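Side-chain contacts in PpiC-type peptidyl-prolyl cis-trans isomerase (Novosphingobium aromaticivorans, PDB 3GPK), which probably catalyses cis-trans isomerisation of peptide bonds that precede proline, this chain being the PpiC-type (parvulin-like) isomerase domain of a longer periplasmic protein: residues 33-38 / 43-48; 78-81 / 85-88; 27-32 / 95-100. All coordinates share one frame; numbering follows the deposited sequence.

Contact 1: residues 33-38 / 43-48; sequences VEQLKQ and VAYARQ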
loop_
_atom_site.group_PDB
_atom_site.type_symbol
_atom_site.label_atom_id
_atom_site.label_comp_id
_atom_site.label_asym_id
_atom_site.label_seq_id
_atom_site.Cartn_x
_atom_site.Cartn_y
_atom_site.Cartn_z
ATOM N N VAL A 33 1.019 -11.149 -0.399
ATOM C CA VAL A 33 -0.291 -10.766 -0.911
ATOM C C VAL A 33 -1.238 -11.960 -0.805
ATOM O O VAL A 33 -2.398 -11.813 -0.426
ATOM C CB VAL A 33 -0.200 -10.301 -2.388
ATOM C CG1 VAL A 33 -1.592 -10.094 -2.957
ATOM C CG2 VAL A 33 0.581 -9.001 -2.468
ATOM N N GLU A 34 -0.730 -13.144 -1.133
ATOM C CA GLU A 34 -1.527 -14.363 -1.051
ATOM C C GLU A 34 -2.046 -14.576 0.372
ATOM O O GLU A 34 -3.218 -14.877 0.569
ATOM C CB GLU A 34 -0.693 -15.566 -1.501
ATOM C CG GLU A 34 -1.420 -16.887 -1.409
ATOM C CD GLU A 34 -0.665 -18.019 -2.081
ATOM O OE1 GLU A 34 0.468 -18.330 -1.655
ATOM O OE2 GLU A 34 -1.213 -18.599 -3.042
ATOM N N GLN A 35 -1.174 -14.421 1.365
ATOM C CA GLN A 35 -1.584 -14.584 2.758
ATOM C C GLN A 35 -2.603 -13.533 3.181
ATOM O O GLN A 35 -3.520 -13.822 3.950
ATOM C CB GLN A 35 -0.367 -14.507 3.685
ATOM C CG GLN A 35 0.581 -15.692 3.567
ATOM C CD GLN A 35 -0.116 -17.009 3.832
ATOM O OE1 GLN A 35 -0.847 -17.151 4.815
ATOM N NE2 GLN A 35 0.099 -17.978 2.954
ATOM N N LEU A 36 -2.439 -12.309 2.686
ATOM C CA LEU A 36 -3.357 -11.232 3.032
ATOM C C LEU A 36 -4.727 -11.467 2.410
ATOM O O LEU A 36 -5.751 -11.298 3.066
ATOM C CB LEU A 36 -2.792 -9.878 2.566
ATOM C CG LEU A 36 -1.515 -9.402 3.271
ATOM C CD1 LEU A 36 -0.959 -8.180 2.547
ATOM C CD2 LEU A 36 -1.797 -9.094 4.735
ATOM N N LYS A 37 -4.742 -11.857 1.142
ATOM C CA LYS A 37 -5.997 -12.118 0.462
ATOM C C LYS A 37 -6.751 -13.268 1.122
ATOM O O LYS A 37 -7.981 -13.314 1.073
ATOM C CB LYS A 37 -5.747 -12.425 -1.018
ATOM C CG LYS A 37 -5.341 -11.191 -1.815
ATOM C CD LYS A 37 -5.225 -11.477 -3.299
ATOM C CE LYS A 37 -5.032 -10.178 -4.085
ATOM N NZ LYS A 37 -6.162 -9.220 -3.907
ATOM N N GLN A 38 -6.021 -14.182 1.752
ATOM C CA GLN A 38 -6.651 -15.321 2.416
ATOM C C GLN A 38 -7.072 -15.017 3.859
ATOM O O GLN A 38 -7.601 -15.885 4.555
ATOM C CB GLN A 38 -5.723 -16.544 2.352
ATOM C CG GLN A 38 -5.285 -16.867 0.921
ATOM C CD GLN A 38 -4.418 -18.111 0.806
ATOM O OE1 GLN A 38 -3.732 -18.497 1.750
ATOM N NE2 GLN A 38 -4.430 -18.731 -0.372
ATOM N N VAL A 43 -1.728 -5.395 9.316
ATOM C CA VAL A 43 -0.862 -4.813 10.334
ATOM C C VAL A 43 0.256 -5.771 10.720
ATOM O O VAL A 43 1.412 -5.375 10.831
ATOM C CB VAL A 43 -1.668 -4.437 11.602
ATOM C CG1 VAL A 43 -0.717 -4.070 12.743
ATOM C CG2 VAL A 43 -2.596 -3.268 11.295
ATOM N N ALA A 44 -0.095 -7.034 10.930
ATOM C CA ALA A 44 0.896 -8.032 11.309
ATOM C C ALA A 44 1.947 -8.228 10.226
ATOM O O ALA A 44 3.145 -8.262 10.518
ATOM C CB ALA A 44 0.214 -9.349 11.613
ATOM N N TYR A 45 1.505 -8.366 8.979
ATOM C CA TYR A 45 2.447 -8.561 7.890
ATOM C C TYR A 45 3.297 -7.322 7.650
ATOM O O TYR A 45 4.477 -7.433 7.326
ATOM C CB TYR A 45 1.707 -8.994 6.617
ATOM C CG TYR A 45 1.418 -10.477 6.598
ATOM C CD1 TYR A 45 2.327 -11.373 6.034
ATOM C CD2 TYR A 45 0.285 -10.999 7.226
ATOM C CE1 TYR A 45 2.124 -12.744 6.103
ATOM C CE2 TYR A 45 0.073 -12.379 7.299
ATOM C CZ TYR A 45 1.003 -13.246 6.739
ATOM O OH TYR A 45 0.853 -14.611 6.853
ATOM N N ALA A 46 2.706 -6.145 7.828
ATOM C CA ALA A 46 3.449 -4.904 7.638
ATOM C C ALA A 46 4.540 -4.785 8.701
ATOM O O ALA A 46 5.672 -4.425 8.401
ATOM C CB ALA A 46 2.499 -3.713 7.711
ATOM N N ARG A 47 4.204 -5.091 9.949
ATOM C CA ARG A 47 5.192 -5.007 11.018
ATOM C C ARG A 47 6.346 -5.983 10.802
ATOM O O ARG A 47 7.501 -5.680 11.112
ATOM C CB ARG A 47 4.523 -5.271 12.370
ATOM C CG ARG A 47 3.695 -4.098 12.850
ATOM C CD ARG A 47 2.889 -4.421 14.085
ATOM N NE ARG A 47 2.389 -3.193 14.692
ATOM C CZ ARG A 47 1.510 -3.152 15.686
ATOM N NH1 ARG A 47 1.020 -4.279 16.185
ATOM N NH2 ARG A 47 1.139 -1.983 16.194
ATOM N N GLN A 48 6.035 -7.150 10.251
ATOM C CA GLN A 48 7.052 -8.167 10.008
ATOM C C GLN A 48 7.890 -7.942 8.751
ATOM O O GLN A 48 9.113 -8.125 8.766
ATOM C CB GLN A 48 6.385 -9.549 9.928
ATOM C CG GLN A 48 7.261 -10.680 9.372
ATOM C CD GLN A 48 8.567 -10.858 10.123
ATOM O OE1 GLN A 48 8.673 -10.511 11.298
ATOM N NE2 GLN A 48 9.565 -11.415 9.449
HETATM O O HOH W 1 -1.447 -15.533 7.720
#
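Tyr45 reaches from residues 43-48 to residues 33-38 and meets two side chains there, Leu36 near the root of its ring and Gln35 at the phenol end. The apolar share is split between Leu36 and the aliphatic stem of Gln35. The CD2 methyl of Leu36 sits 3.8 Å from Tyr45 CD2, approaching the ring obliquely. The two side chains run past each other in opposite directions. At the far end, Gln35 CB comes within 3.4 Å of Tyr45 OH. Gln35 CG also borders the hydroxyl, so the stem of the glutamine packs against the phenol tip.

The two helices, 22-37 and 42-49, are joined by a short turn and belong to the helical part that follows the first strand of the parvulin-like fold. Ile13 of strand 7-16 touches Leu36, Tyr45 and Ala46, tying both helices to the sheet.

No direct hydrogen bond crosses between the segments; the polar share passes through one water. It lies in the plane of the Tyr45 ring, at its edge, hydrogen-bonded to Tyr45 OH at 2.6 Å. It also donates a weak bond of 3.4 Å to Gln35 OE1. A bend in the glutamine chain (chi2 -57°) places the amide just past the hydroxyl, with OE1 turned to the shared water and the amide plane 30° from that of the ring. Replacing Tyr45 with an alanine would probably open a gap beside Leu36 CD2 and Gln35 CB and leave the water without its phenol partner.

Contact 2: residues 78-81 / 85-88; sequences ASMG and LAGP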
loop_
_atom_site.group_PDB
_atom_site.type_symbol
_atom_site.label_atom_id
_atom_site.label_comp_id
_atom_site.label_asym_id
_atom_site.label_seq_id
_atom_site.Cartn_x
_atom_site.Cartn_y
_atom_site.Cartn_z
ATOM N N ALA A 78 -5.733 5.085 -7.319
ATOM C CA ALA A 78 -6.853 5.777 -7.944
ATOM C C ALA A 78 -7.929 4.836 -8.478
ATOM O O ALA A 78 -9.100 5.214 -8.548
ATOM C CB ALA A 78 -6.348 6.682 -9.071
ATOM N N SER A 79 -7.539 3.618 -8.847
ATOM C CA SER A 79 -8.485 2.640 -9.389
ATOM C C SER A 79 -8.983 1.612 -8.380
ATOM O O SER A 79 -9.887 0.833 -8.682
ATOM C CB SER A 79 -7.856 1.895 -10.570
ATOM O OG SER A 79 -7.545 2.780 -11.629
HETATM N N MSE A 80 -8.404 1.604 -7.186
HETATM C CA MSE A 80 -8.798 0.636 -6.162
HETATM C C MSE A 80 -10.168 0.867 -5.545
HETATM O O MSE A 80 -10.611 2.000 -5.394
HETATM C CB MSE A 80 -7.782 0.623 -5.026
HETATM C CG MSE A 80 -6.416 0.118 -5.392
HETATM SE SE MSE A 80 -5.260 0.348 -3.875
HETATM C CE MSE A 80 -5.842 -1.169 -2.813
ATOM N N GLY A 81 -10.826 -0.231 -5.180
ATOM C CA GLY A 81 -12.119 -0.144 -4.532
ATOM C C GLY A 81 -11.840 -0.198 -3.043
ATOM O O GLY A 81 -10.824 -0.765 -2.643
ATOM N N LEU A 85 -7.011 -5.018 -1.637
ATOM C CA LEU A 85 -5.552 -5.065 -1.610
ATOM C C LEU A 85 -5.095 -4.930 -3.056
ATOM O O LEU A 85 -5.806 -5.343 -3.968
ATOM C CB LEU A 85 -5.076 -6.413 -1.067
ATOM C CG LEU A 85 -5.356 -6.730 0.399
ATOM C CD1 LEU A 85 -5.294 -8.246 0.619
ATOM C CD2 LEU A 85 -4.349 -5.999 1.273
ATOM N N ALA A 86 -3.914 -4.359 -3.270
ATOM C CA ALA A 86 -3.383 -4.210 -4.620
ATOM C C ALA A 86 -1.883 -4.470 -4.608
ATOM O O ALA A 86 -1.209 -4.193 -3.626
ATOM C CB ALA A 86 -3.665 -2.804 -5.149
ATOM N N GLY A 87 -1.365 -5.017 -5.700
ATOM C CA GLY A 87 0.056 -5.275 -5.761
ATOM C C GLY A 87 0.412 -6.744 -5.833
ATOM O O GLY A 87 -0.469 -7.602 -5.955
ATOM N N PRO A 88 1.709 -7.067 -5.745
ATOM C CA PRO A 88 2.767 -6.063 -5.583
ATOM C C PRO A 88 2.925 -5.131 -6.778
ATOM O O PRO A 88 2.809 -5.549 -7.934
ATOM C CB PRO A 88 4.017 -6.904 -5.323
ATOM C CG PRO A 88 3.701 -8.217 -5.921
ATOM C CD PRO A 88 2.250 -8.433 -5.677
#
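Met80, present as selenomethionine, lays the end of its side chain over the methyl group of Ala86. Its CE carbon is 3.6 Å from Ala86 CB. The selenium, Met80 SE, follows at 3.8 Å from Ala86 CB, and Met80 CG borders the same carbon. Three atoms of the selenomethionine thus touch one methyl group. The bend at the last torsion (chi3 78°) turns CE out of the line of the preceding atoms and brings it also against the strand backbone, 3.8 Å from Leu85 C and equally near Ala86 N. The contact is apolar throughout; no hydrogen bond crosses it.

The backbone sets up both partners. Met80 has extended angles just beyond helix 71-79, and its CB is directed at the strand. Ala86 faces Met80, whereas Leu85 before it points away. Gly87 follows with a positive phi of 115°, where a beta carbon would collide with the carbonyl oxygen of Ala86, and the Gly87-Pro88 peptide bond is cis.

Strand 85-91 is an outer strand of the antiparallel parvulin-like sheet, and Ala86 is hydrogen-bonded through its backbone to Leu98 of strand 94-104. Met80 also rests on Leu98 and Leu100 of that strand, so the exit from helix 71-79 packs over both strands. On the opposite face of the sheet Leu85 meets Leu36 of helix 22-37, and Pro88 contacts Phe26, Ala29 and Glu30 of the same helix.

Contact 3: residues 27-32 / 95-100; sequences ANAEKI and FSILYL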
loop_
_atom_site.group_PDB
_atom_site.type_symbol
_atom_site.label_atom_id
_atom_site.label_comp_id
_atom_site.label_asym_id
_atom_site.label_seq_id
_atom_site.Cartn_x
_atom_site.Cartn_y
_atom_site.Cartn_z
ATOM N N ALA A 27 8.612 -12.164 -5.818
ATOM C CA ALA A 27 8.097 -13.462 -5.407
ATOM C C ALA A 27 7.750 -13.431 -3.927
ATOM O O ALA A 27 6.723 -13.966 -3.516
ATOM C CB ALA A 27 9.135 -14.548 -5.675
ATOM N N ASN A 28 8.614 -12.807 -3.132
ATOM C CA ASN A 28 8.387 -12.716 -1.697
ATOM C C ASN A 28 7.137 -11.895 -1.433
ATOM O O ASN A 28 6.320 -12.257 -0.591
ATOM C CB ASN A 28 9.579 -12.058 -0.984
ATOM C CG ASN A 28 10.884 -12.809 -1.193
ATOM O OD1 ASN A 28 10.889 -13.995 -1.514
ATOM N ND2 ASN A 28 12.002 -12.117 -0.991
ATOM N N ALA A 29 6.997 -10.789 -2.157
ATOM C CA ALA A 29 5.842 -9.909 -2.002
ATOM C C ALA A 29 4.545 -10.605 -2.405
ATOM O O ALA A 29 3.521 -10.450 -1.744
ATOM C CB ALA A 29 6.034 -8.639 -2.832
ATOM N N GLU A 30 4.586 -11.372 -3.491
ATOM C CA GLU A 30 3.386 -12.069 -3.944
ATOM C C GLU A 30 2.919 -13.081 -2.905
ATOM O O GLU A 30 1.724 -13.261 -2.710
ATOM C CB GLU A 30 3.640 -12.763 -5.290
ATOM C CG GLU A 30 2.501 -13.660 -5.783
ATOM C CD GLU A 30 1.183 -12.930 -5.969
ATOM O OE1 GLU A 30 1.195 -11.693 -6.167
ATOM O OE2 GLU A 30 0.124 -13.599 -5.936
ATOM N N LYS A 31 3.854 -13.752 -2.241
ATOM C CA LYS A 31 3.462 -14.715 -1.216
ATOM C C LYS A 31 2.750 -13.989 -0.073
ATOM O O LYS A 31 1.820 -14.523 0.530
ATOM C CB LYS A 31 4.689 -15.471 -0.689
ATOM C CG LYS A 31 5.242 -16.515 -1.662
ATOM C CD LYS A 31 4.204 -17.585 -1.977
ATOM C CE LYS A 31 4.813 -18.751 -2.742
ATOM N NZ LYS A 31 3.813 -19.828 -3.010
ATOM N N ILE A 32 3.188 -12.768 0.221
ATOM C CA ILE A 32 2.568 -11.984 1.281
ATOM C C ILE A 32 1.159 -11.585 0.849
ATOM O O ILE A 32 0.213 -11.682 1.625
ATOM C CB ILE A 32 3.415 -10.731 1.607
ATOM C CG1 ILE A 32 4.734 -11.169 2.256
ATOM C CG2 ILE A 32 2.644 -9.790 2.547
ATOM C CD1 ILE A 32 5.802 -10.081 2.288
ATOM N N PHE A 95 9.128 -3.001 -4.326
ATOM C CA PHE A 95 7.715 -3.302 -4.545
ATOM C C PHE A 95 6.874 -2.927 -3.340
ATOM O O PHE A 95 7.328 -3.028 -2.210
ATOM C CB PHE A 95 7.516 -4.796 -4.797
ATOM C CG PHE A 95 8.151 -5.291 -6.056
ATOM C CD1 PHE A 95 7.488 -5.173 -7.276
ATOM C CD2 PHE A 95 9.422 -5.854 -6.030
ATOM C CE1 PHE A 95 8.083 -5.612 -8.461
ATOM C CE2 PHE A 95 10.027 -6.293 -7.210
ATOM C CZ PHE A 95 9.352 -6.171 -8.424
ATOM N N SER A 96 5.643 -2.506 -3.595
ATOM C CA SER A 96 4.726 -2.154 -2.521
ATOM C C SER A 96 3.405 -2.886 -2.680
ATOM O O SER A 96 2.967 -3.173 -3.799
ATOM C CB SER A 96 4.440 -0.653 -2.501
ATOM O OG SER A 96 5.581 0.077 -2.104
ATOM N N ILE A 97 2.802 -3.211 -1.541
ATOM C CA ILE A 97 1.499 -3.845 -1.486
ATOM C C ILE A 97 0.636 -2.775 -0.827
ATOM O O ILE A 97 1.014 -2.218 0.202
ATOM C CB ILE A 97 1.502 -5.109 -0.595
ATOM C CG1 ILE A 97 2.484 -6.142 -1.154
ATOM C CG2 ILE A 97 0.088 -5.705 -0.529
ATOM C CD1 ILE A 97 2.694 -7.343 -0.228
ATOM N N LEU A 98 -0.512 -2.473 -1.421
ATOM C CA LEU A 98 -1.387 -1.454 -0.857
ATOM C C LEU A 98 -2.697 -2.031 -0.353
ATOM O O LEU A 98 -3.177 -3.054 -0.841
ATOM C CB LEU A 98 -1.701 -0.384 -1.903
ATOM C CG LEU A 98 -0.532 0.337 -2.561
ATOM C CD1 LEU A 98 -1.090 1.280 -3.618
ATOM C CD2 LEU A 98 0.290 1.096 -1.515
ATOM N N TYR A 99 -3.263 -1.353 0.640
ATOM C CA TYR A 99 -4.535 -1.734 1.226
ATOM C C TYR A 99 -5.337 -0.451 1.386
ATOM O O TYR A 99 -4.941 0.451 2.127
ATOM C CB TYR A 99 -4.310 -2.409 2.583
ATOM C CG TYR A 99 -5.575 -2.875 3.276
ATOM C CD1 TYR A 99 -6.617 -3.457 2.555
ATOM C CD2 TYR A 99 -5.710 -2.771 4.660
ATOM C CE1 TYR A 99 -7.766 -3.926 3.195
ATOM C CE2 TYR A 99 -6.854 -3.236 5.310
ATOM C CZ TYR A 99 -7.875 -3.812 4.569
ATOM O OH TYR A 99 -9.005 -4.273 5.208
ATOM N N LEU A 100 -6.451 -0.351 0.668
ATOM C CA LEU A 100 -7.284 0.839 0.764
ATOM C C LEU A 100 -8.208 0.714 1.969
ATOM O O LEU A 100 -9.304 0.157 1.881
ATOM C CB LEU A 100 -8.089 1.041 -0.519
ATOM C CG LEU A 100 -8.857 2.368 -0.577
ATOM C CD1 LEU A 100 -7.915 3.538 -0.306
ATOM C CD2 LEU A 100 -9.503 2.515 -1.947
#
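Ala29 O, a backbone oxygen of helix 22-37, is met at 3.6 Å by Ile97 CD1, the methyl on which the whole contact centres. The same CD1 methyl of Ile97 lies 3.7 Å from Ile32 CG2. Ala29 CB stands at a looser 4.4 Å from Ile97 CD1. Ala29 sits within the helical turn in which Lys31 N donates to Ala27 O at 3.1 Å. The outer arm of Ile97 is stretched (chi2 172°), which carries CD1 up from the strand to the helix surface, where it fits between residues one turn apart. Ile32 and Ile97 pass at a slant, so the short CG2 branch of Ile32 meets the end of the long arm of Ile97.

This is helix-on-sheet packing in the parvulin-like domain: helix 22-37 packs along inner strand 94-104, with Leu15 of neighbouring strand 7-16 touching both Ala29 and Ile32. Phe95, on the same strand as Ile97, turns its ring to Phe26 in an edge-to-face arrangement. All three touching residues are buried and no hydrogen bond crosses between the segments, which is consistent with hydrophobic packing, rather than polar bonds, joining helix and strand here.

Contact 3 is the most deeply buried of the three, while contacts 1 and 2 are only partly buried. Contacts 1 and 3 share helix 22-37 and join directly: Val33 CG2 lies 3.5 Å from Ile97 CD1, and Tyr45 CD1 lies 3.8 Å from Ile32 CG2. Contact 2 lies over the other face of the sheet, meeting contact 3 through adjacent strands and through Gly81 O, 3.6 Å from Leu100 CD2. Pro88 CD links it to contact 1 by packing 3.7 Å from Val33 CG2. Chemistry follows position: contacts 2 and 3 meet across their segments by apolar packing, whereas contact 1, farther from the chain's centre, adds a bridging water.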